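PDB 5M45: acetone carboxylase alpha subunit from Xanthobacter autotrophicus Py2, which belongs to the hydantoinase B/oxoprolinase family and takes part in a six-chain assembly, with manganese and magnesium ions bound in this chain. Local coordinates for residues 495-500 with 522-527; 563-568 with 615-620; 329-334 with 377-382. One frame throughout, in Å; residues are numbered along the deposited sequence.

In the fold
Coming from the N terminus, the first of the three contacts to close is interaction 3, where 377-382 returns beside 329-334 after a 42-residue excursion that contains helix 349-361. Interaction 1 follows much later: 522-527 folds back on 495-500 after 21 residues. Interaction 2 closes last, bringing 615-620 to 563-568. The three loops run in series, and none nests in or crosses another. Interactions 1 and 2 have centres 9 Å apart and share one antiparallel sheet, in which strands 520-526 and 617-621 are neighbours. Interaction 3 belongs to a separate mixed sheet on the opposite side of the chain's centre, its own centre about 45 Å from that of interaction 1.

Interaction 1: residues 495-500 with 522-527; sequences EPLVYL and SLRMVW
Arg524 meets Glu495 and Tyr499 at once, and its guanidinium has a partner for every nitrogen. NH1 of Arg524 donates to OE2 of Glu495 at 2.9 Å, a salt bridge on the syn side of a nearly coplanar carboxylate. NE of Arg524 donates to OG of Ser522, also at 2.9 Å, while NH2 reaches Glu457 and a water. That water accepts from Arg524 NH2 at 2.9 Å and donates to Glu495 OE1 at 2.7 Å, bridging the pair a second time. The guanidinium lies flat on the ring of Tyr499, centres 4.2 Å apart and planes 21° apart; a bend at chi2 (-53°) places CD of Arg524 over the ring face as well. The hydroxyl of Tyr499 turns to Glu457 for its bond, so one outside carboxylate serves Tyr499, Ser522 and Arg524.

Between the backbones, Val498 N gives to Met525 O at 2.9 Å, Met525 N returns to Val498 O at 3.0 Å, and Leu500 N binds Leu523 O; Tyr499 N goes to Glu492 instead. Beyond the ladder, Trp527 N reaches Pro496 O at 3.1 Å from above the carbonyl plane, and the indole NE1 of Trp527 bonds to an acidic side chain of another protein's chain. This is an antiparallel beta ladder at the outermost strand of a five-stranded sheet, entered through an inverse gamma turn centred on Pro496.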
# COMPACT_ATOMS: atom_id res chain seq x y z
N GLU A 495 -14.15 6.17 -20.31
CA GLU A 495 -13.72 4.79 -20.67
C GLU A 495 -13.31 4.78 -22.14
O GLU A 495 -14.04 5.36 -22.95
CB GLU A 495 -14.88 3.77 -20.48
CG GLU A 495 -15.61 3.80 -19.13
CD GLU A 495 -16.94 3.03 -19.09
OE1 GLU A 495 -17.44 2.69 -17.98
OE2 GLU A 495 -17.54 2.78 -20.18
N PRO A 496 -12.22 4.07 -22.53
CA PRO A 496 -11.84 3.92 -23.95
C PRO A 496 -12.62 2.77 -24.60
O PRO A 496 -12.03 1.77 -25.03
CB PRO A 496 -10.34 3.65 -23.87
CG PRO A 496 -10.21 2.85 -22.61
CD PRO A 496 -11.22 3.44 -21.65
N LEU A 497 -13.94 2.95 -24.66
CA LEU A 497 -14.92 1.96 -25.10
C LEU A 497 -16.06 2.72 -25.79
O LEU A 497 -16.37 3.85 -25.40
CB LEU A 497 -15.53 1.18 -23.89
CG LEU A 497 -14.57 0.48 -22.90
CD1 LEU A 497 -15.35 -0.01 -21.68
CD2 LEU A 497 -13.88 -0.68 -23.56
N VAL A 498 -16.71 2.09 -26.78
CA VAL A 498 -17.93 2.62 -27.38
C VAL A 498 -19.08 1.63 -27.33
O VAL A 498 -18.90 0.43 -27.44
CB VAL A 498 -17.74 3.09 -28.85
CG1 VAL A 498 -16.77 4.27 -28.90
CG2 VAL A 498 -17.25 1.98 -29.75
N TYR A 499 -20.29 2.17 -27.12
CA TYR A 499 -21.52 1.39 -27.11
C TYR A 499 -21.97 0.91 -28.49
O TYR A 499 -22.14 1.71 -29.41
CB TYR A 499 -22.66 2.19 -26.47
CG TYR A 499 -22.58 2.32 -24.96
CD1 TYR A 499 -21.84 3.33 -24.37
CD2 TYR A 499 -23.28 1.44 -24.14
CE1 TYR A 499 -21.76 3.45 -22.99
CE2 TYR A 499 -23.20 1.53 -22.77
CZ TYR A 499 -22.43 2.55 -22.19
OH TYR A 499 -22.36 2.69 -20.82
N LEU A 500 -22.14 -0.39 -28.63
CA LEU A 500 -22.86 -1.00 -29.76
C LEU A 500 -24.27 -1.53 -29.40
O LEU A 500 -24.99 -2.01 -30.26
CB LEU A 500 -22.03 -2.14 -30.34
CG LEU A 500 -20.63 -1.83 -30.90
CD1 LEU A 500 -20.02 -3.09 -31.55
CD2 LEU A 500 -20.64 -0.71 -31.92
N SER A 522 -25.40 -4.18 -22.01
CA SER A 522 -24.74 -3.32 -22.99
C SER A 522 -23.60 -4.07 -23.67
O SER A 522 -22.86 -4.80 -23.00
CB SER A 522 -24.22 -2.02 -22.32
OG SER A 522 -23.25 -2.24 -21.29
N LEU A 523 -23.47 -3.91 -25.01
CA LEU A 523 -22.35 -4.46 -25.75
C LEU A 523 -21.35 -3.33 -25.96
O LEU A 523 -21.71 -2.28 -26.53
CB LEU A 523 -22.78 -5.00 -27.13
CG LEU A 523 -21.70 -5.63 -28.01
CD1 LEU A 523 -21.01 -6.75 -27.30
CD2 LEU A 523 -22.24 -6.15 -29.34
N ARG A 524 -20.11 -3.56 -25.53
CA ARG A 524 -19.00 -2.60 -25.70
C ARG A 524 -17.98 -3.09 -26.74
O ARG A 524 -17.66 -4.29 -26.79
CB ARG A 524 -18.26 -2.36 -24.39
CG ARG A 524 -19.15 -2.20 -23.15
CD ARG A 524 -20.25 -1.16 -23.28
NE ARG A 524 -20.75 -0.90 -21.94
CZ ARG A 524 -20.21 -0.05 -21.05
NH1 ARG A 524 -19.19 0.73 -21.35
NH2 ARG A 524 -20.73 0.01 -19.82
N MET A 525 -17.45 -2.14 -27.50
CA MET A 525 -16.30 -2.36 -28.38
C MET A 525 -15.14 -1.52 -27.86
O MET A 525 -15.30 -0.33 -27.61
CB MET A 525 -16.62 -1.99 -29.83
CG MET A 525 -15.54 -2.45 -30.82
SD MET A 525 -15.89 -2.24 -32.61
CE MET A 525 -15.60 -0.48 -32.73
N VAL A 526 -13.97 -2.13 -27.73
CA VAL A 526 -12.75 -1.39 -27.30
C VAL A 526 -12.36 -0.38 -28.40
O VAL A 526 -12.34 -0.70 -29.59
CB VAL A 526 -11.62 -2.37 -26.97
CG1 VAL A 526 -10.36 -1.63 -26.52
CG2 VAL A 526 -12.04 -3.33 -25.84
N TRP A 527 -12.06 0.86 -28.00
CA TRP A 527 -11.82 1.94 -28.94
C TRP A 527 -10.96 3.09 -28.36
O TRP A 527 -11.34 3.73 -27.36
CB TRP A 527 -13.17 2.50 -29.43
CG TRP A 527 -13.01 3.62 -30.41
CD1 TRP A 527 -13.17 4.97 -30.19
CD2 TRP A 527 -12.58 3.48 -31.76
NE1 TRP A 527 -12.88 5.67 -31.34
CE2 TRP A 527 -12.50 4.78 -32.32
CE3 TRP A 527 -12.21 2.38 -32.54
CZ2 TRP A 527 -12.12 5.00 -33.64
CZ3 TRP A 527 -11.83 2.59 -33.86
CH2 TRP A 527 -11.75 3.91 -34.39
O HOH W 1 -20.09 2.26 -18.14

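Interaction 2: residues 563-568 with 615-620; sequences HKTNLK and YDLYLN
One face of the Tyr615 ring packs against Lys568, and the side chain can be followed outward atom by atom. CB sits beside OG1 of Thr565. CG and then CD1 face the start of the helix, CD1 lying 3.6 Å from the backbone N of Lys568 and also touching CB of Leu567. CE1 meets CA of Lys568 at 3.7 Å. CE2 and CZ are nearest CB of Lys568, which stands 3.8 Å from the Tyr615 ring centroid, a CH-pi contact 15° off the normal. At the tip, OH packs against CG of Lys568 at 3.7 Å and also touches CZ3 of the Trp527 indole.

The remaining links are polar. ND1 of His563 donates to OD2 of Asp616 at 2.9 Å, in the imidazole plane but well above the carboxylate plane. The same OD2 takes Ser613 N and a water 2.9 Å from Asp616 OD2, while OD1 receives a weak bond from Lys564 N. NE2 of His563 bonds to Glu610, and two carboxylates on one ring would probably favour its positive form. OG1 of Thr565, between its backbone N and carbonyl carbon (chi1 61°), donates to Tyr615 O at 2.7 Å and accepts from Leu567 N at 3.2 Å. Thr565 thus closes an ST turn leading into helix 567-573, next to a His-carboxylate pair where strands 559-563 and 617-621 adjoin.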
# COMPACT_ATOMS: atom_id res chain seq x y z
N HIS A 563 -12.21 -11.74 -29.00
CA HIS A 563 -10.89 -11.22 -29.41
C HIS A 563 -10.63 -11.49 -30.89
O HIS A 563 -11.23 -12.39 -31.47
CB HIS A 563 -9.77 -11.86 -28.58
CG HIS A 563 -9.90 -11.61 -27.11
ND1 HIS A 563 -9.75 -10.36 -26.56
CD2 HIS A 563 -10.15 -12.45 -26.08
CE1 HIS A 563 -9.92 -10.42 -25.25
NE2 HIS A 563 -10.13 -11.69 -24.92
N LYS A 564 -9.72 -10.72 -31.49
CA LYS A 564 -9.36 -10.85 -32.91
C LYS A 564 -10.59 -10.95 -33.80
O LYS A 564 -10.70 -11.86 -34.63
CB LYS A 564 -8.48 -12.07 -33.11
CG LYS A 564 -7.22 -12.10 -32.27
CD LYS A 564 -6.76 -13.55 -32.11
CE LYS A 564 -5.24 -13.69 -31.98
NZ LYS A 564 -4.56 -12.58 -31.24
N THR A 565 -11.50 -10.00 -33.60
CA THR A 565 -12.83 -10.02 -34.22
C THR A 565 -12.85 -9.77 -35.73
O THR A 565 -13.82 -10.16 -36.40
CB THR A 565 -13.74 -8.94 -33.58
OG1 THR A 565 -13.16 -7.65 -33.80
CG2 THR A 565 -13.91 -9.20 -32.08
N ASN A 566 -11.81 -9.09 -36.23
CA ASN A 566 -11.77 -8.59 -37.62
C ASN A 566 -12.84 -7.51 -37.89
O ASN A 566 -13.19 -7.26 -39.05
CB ASN A 566 -11.86 -9.75 -38.62
CG ASN A 566 -11.36 -9.38 -40.02
OD1 ASN A 566 -10.40 -8.64 -40.19
ND2 ASN A 566 -12.04 -9.91 -41.04
N LEU A 567 -13.34 -6.84 -36.84
CA LEU A 567 -14.44 -5.88 -37.03
C LEU A 567 -14.05 -4.66 -37.87
O LEU A 567 -14.91 -4.10 -38.53
CB LEU A 567 -15.09 -5.45 -35.71
CG LEU A 567 -16.20 -6.41 -35.23
CD1 LEU A 567 -16.51 -6.17 -33.74
CD2 LEU A 567 -17.46 -6.27 -36.10
N LYS A 568 -12.79 -4.23 -37.86
CA LYS A 568 -12.39 -3.10 -38.71
C LYS A 568 -12.76 -3.36 -40.20
O LYS A 568 -13.37 -2.53 -40.85
CB LYS A 568 -10.90 -2.79 -38.58
CG LYS A 568 -10.51 -1.54 -39.34
CD LYS A 568 -9.05 -1.18 -39.17
CE LYS A 568 -8.72 -0.12 -40.20
NZ LYS A 568 -7.93 1.00 -39.62
N TYR A 615 -11.33 -2.93 -31.24
CA TYR A 615 -12.28 -3.75 -32.01
C TYR A 615 -12.70 -5.09 -31.33
O TYR A 615 -13.57 -5.79 -31.85
CB TYR A 615 -11.84 -3.96 -33.48
CG TYR A 615 -11.73 -2.68 -34.28
CD1 TYR A 615 -12.83 -2.12 -34.89
CD2 TYR A 615 -10.48 -2.06 -34.49
CE1 TYR A 615 -12.74 -0.99 -35.68
CE2 TYR A 615 -10.35 -0.91 -35.27
CZ TYR A 615 -11.50 -0.38 -35.86
OH TYR A 615 -11.44 0.76 -36.64
N ASP A 616 -12.13 -5.42 -30.18
CA ASP A 616 -12.62 -6.53 -29.33
C ASP A 616 -13.95 -6.16 -28.65
O ASP A 616 -14.28 -4.95 -28.49
CB ASP A 616 -11.57 -6.94 -28.28
CG ASP A 616 -10.33 -7.64 -28.86
OD1 ASP A 616 -10.25 -7.92 -30.08
OD2 ASP A 616 -9.40 -7.94 -28.04
N LEU A 617 -14.71 -7.20 -28.25
CA LEU A 617 -16.05 -7.03 -27.66
C LEU A 617 -16.13 -7.55 -26.24
O LEU A 617 -15.49 -8.54 -25.91
CB LEU A 617 -17.10 -7.75 -28.50
CG LEU A 617 -17.32 -7.28 -29.94
CD1 LEU A 617 -18.34 -8.18 -30.62
CD2 LEU A 617 -17.75 -5.82 -30.02
N TYR A 618 -16.95 -6.89 -25.43
CA TYR A 618 -17.22 -7.26 -24.02
C TYR A 618 -18.72 -7.03 -23.76
O TYR A 618 -19.22 -5.92 -24.03
CB TYR A 618 -16.35 -6.36 -23.10
CG TYR A 618 -16.42 -6.59 -21.58
CD1 TYR A 618 -17.57 -6.29 -20.83
CD2 TYR A 618 -15.28 -7.03 -20.87
CE1 TYR A 618 -17.61 -6.47 -19.46
CE2 TYR A 618 -15.32 -7.22 -19.50
CZ TYR A 618 -16.49 -6.92 -18.79
OH TYR A 618 -16.54 -7.08 -17.40
N LEU A 619 -19.42 -8.06 -23.25
CA LEU A 619 -20.85 -7.93 -22.85
C LEU A 619 -20.98 -7.62 -21.36
O LEU A 619 -20.56 -8.42 -20.54
CB LEU A 619 -21.64 -9.21 -23.19
CG LEU A 619 -23.13 -9.22 -22.80
CD1 LEU A 619 -23.89 -8.22 -23.65
CD2 LEU A 619 -23.76 -10.61 -22.94
N ASN A 620 -21.54 -6.46 -21.02
CA ASN A 620 -21.91 -6.10 -19.63
C ASN A 620 -23.37 -6.47 -19.34
O ASN A 620 -24.29 -5.89 -19.93
CB ASN A 620 -21.69 -4.59 -19.37
CG ASN A 620 -21.40 -4.28 -17.91
OD1 ASN A 620 -20.86 -5.10 -17.20
ND2 ASN A 620 -21.77 -3.08 -17.45
O HOH W 2 -7.37 -9.22 -29.75

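Interaction 3: residues 329-334 with 377-382; sequences TWRLDF and GTEFRL
Trp330 touches Thr378 where strands 330-333 and 378-381 run parallel, the two ends of a beta-alpha-beta crossover whose connection includes helix 349-361; that helix packs on Trp330, Thr378 and Phe380. The indole NE1 of Trp330 donates to OG1 of Thr378 at 3.0 Å, which lies 28° out of the ring plane, and Trp330 O accepts from Glu379 N at 2.9 Å. The backbone N of Trp330 is buried without a partner. Arg331 is extended, with CG anti to the backbone N (chi1 180°), and its NH1 meets OE2 of Glu379 at 2.9 Å on the anti side. Arg325 shares that oxygen, while NH2 of Arg331 pairs with Glu775. Leu332 is held by N to Glu379 O and by O from Arg381 N, and its CD1 touches CG2 of Thr378 at 3.6 Å. Asp333 offers the syn lone pair of OD1 to NH1 of Arg381 at 3.1 Å, carboxylate and guanidinium planes 72° apart; OD2 goes to Arg727, and Glu335 also binds Arg381 NH1. Last comes Phe334: its N bonds to Arg381 O, and its CD1 lies 3.5 Å from CD2 of Leu382.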
# COMPACT_ATOMS: atom_id res chain seq x y z
N THR A 329 -38.71 -5.51 20.00
CA THR A 329 -37.30 -5.76 19.74
C THR A 329 -37.19 -6.90 18.72
O THR A 329 -38.11 -7.70 18.56
CB THR A 329 -36.49 -6.12 21.03
OG1 THR A 329 -37.04 -7.27 21.68
CG2 THR A 329 -36.46 -4.96 22.03
N TRP A 330 -36.04 -6.98 18.06
CA TRP A 330 -35.77 -8.10 17.14
C TRP A 330 -34.29 -8.50 17.10
O TRP A 330 -33.43 -7.75 17.57
CB TRP A 330 -36.39 -7.87 15.75
CG TRP A 330 -35.74 -6.88 14.86
CD1 TRP A 330 -35.18 -5.69 15.22
CD2 TRP A 330 -35.61 -6.97 13.44
NE1 TRP A 330 -34.68 -5.06 14.11
CE2 TRP A 330 -34.93 -5.81 13.01
CE3 TRP A 330 -35.99 -7.93 12.48
CZ2 TRP A 330 -34.64 -5.59 11.67
CZ3 TRP A 330 -35.68 -7.72 11.15
CH2 TRP A 330 -35.02 -6.53 10.75
N ARG A 331 -34.04 -9.72 16.62
CA ARG A 331 -32.75 -10.35 16.73
C ARG A 331 -32.44 -11.14 15.46
O ARG A 331 -33.31 -11.85 14.93
CB ARG A 331 -32.71 -11.26 17.97
CG ARG A 331 -31.41 -12.00 18.21
CD ARG A 331 -31.56 -12.90 19.45
NE ARG A 331 -30.33 -13.62 19.78
CZ ARG A 331 -29.29 -13.11 20.41
NH1 ARG A 331 -29.31 -11.85 20.85
NH2 ARG A 331 -28.21 -13.86 20.60
N LEU A 332 -31.21 -11.00 14.97
CA LEU A 332 -30.73 -11.73 13.80
C LEU A 332 -29.46 -12.50 14.13
O LEU A 332 -28.45 -11.88 14.49
CB LEU A 332 -30.50 -10.78 12.64
CG LEU A 332 -31.81 -10.07 12.24
CD1 LEU A 332 -31.85 -8.67 12.79
CD2 LEU A 332 -31.99 -10.03 10.72
N ASP A 333 -29.52 -13.83 14.01
CA ASP A 333 -28.44 -14.74 14.43
C ASP A 333 -27.97 -15.52 13.20
O ASP A 333 -28.78 -16.22 12.56
CB ASP A 333 -29.00 -15.66 15.53
CG ASP A 333 -27.93 -16.60 16.14
OD1 ASP A 333 -26.84 -16.80 15.59
OD2 ASP A 333 -28.20 -17.16 17.24
N PHE A 334 -26.67 -15.41 12.89
CA PHE A 334 -26.06 -16.02 11.69
C PHE A 334 -25.19 -17.28 11.99
O PHE A 334 -24.34 -17.65 11.17
CB PHE A 334 -25.31 -14.94 10.89
CG PHE A 334 -26.25 -13.89 10.34
CD1 PHE A 334 -26.65 -12.80 11.12
CD2 PHE A 334 -26.80 -14.02 9.07
CE1 PHE A 334 -27.55 -11.86 10.62
CE2 PHE A 334 -27.70 -13.09 8.58
CZ PHE A 334 -28.08 -12.01 9.35
N GLY A 377 -31.82 -0.51 18.35
CA GLY A 377 -33.04 -1.30 18.54
C GLY A 377 -33.02 -2.68 17.91
O GLY A 377 -34.05 -3.33 17.88
N THR A 378 -31.87 -3.14 17.43
CA THR A 378 -31.70 -4.46 16.79
C THR A 378 -30.55 -5.24 17.46
O THR A 378 -29.52 -4.67 17.78
CB THR A 378 -31.36 -4.26 15.28
OG1 THR A 378 -32.31 -3.39 14.66
CG2 THR A 378 -31.33 -5.58 14.54
N GLU A 379 -30.76 -6.53 17.74
CA GLU A 379 -29.69 -7.39 18.28
C GLU A 379 -29.08 -8.24 17.14
O GLU A 379 -29.83 -8.78 16.31
CB GLU A 379 -30.22 -8.33 19.35
CG GLU A 379 -30.71 -7.65 20.63
CD GLU A 379 -31.49 -8.61 21.52
OE1 GLU A 379 -32.32 -8.08 22.29
OE2 GLU A 379 -31.41 -9.86 21.39
N PHE A 380 -27.74 -8.32 17.06
CA PHE A 380 -27.06 -9.11 16.04
C PHE A 380 -26.11 -10.11 16.68
O PHE A 380 -25.41 -9.78 17.63
CB PHE A 380 -26.23 -8.23 15.08
CG PHE A 380 -27.00 -7.12 14.38
CD1 PHE A 380 -27.65 -7.34 13.16
CD2 PHE A 380 -26.97 -5.81 14.89
CE1 PHE A 380 -28.29 -6.30 12.49
CE2 PHE A 380 -27.59 -4.77 14.21
CZ PHE A 380 -28.27 -5.03 13.02
N ARG A 381 -26.12 -11.35 16.16
CA ARG A 381 -25.14 -12.37 16.56
C ARG A 381 -24.40 -12.93 15.32
O ARG A 381 -25.02 -13.59 14.47
CB ARG A 381 -25.78 -13.50 17.40
CG ARG A 381 -24.80 -14.62 17.72
CD ARG A 381 -25.22 -15.53 18.89
NE ARG A 381 -24.19 -16.55 19.19
CZ ARG A 381 -23.98 -17.69 18.50
NH1 ARG A 381 -24.74 -18.04 17.47
NH2 ARG A 381 -23.00 -18.51 18.87
N LEU A 382 -23.10 -12.63 15.24
CA LEU A 382 -22.23 -13.03 14.14
C LEU A 382 -21.04 -13.79 14.71
O LEU A 382 -20.11 -13.18 15.25
CB LEU A 382 -21.70 -11.81 13.36
CG LEU A 382 -22.59 -10.63 12.93
CD1 LEU A 382 -21.87 -9.69 11.95
CD2 LEU A 382 -23.87 -11.10 12.36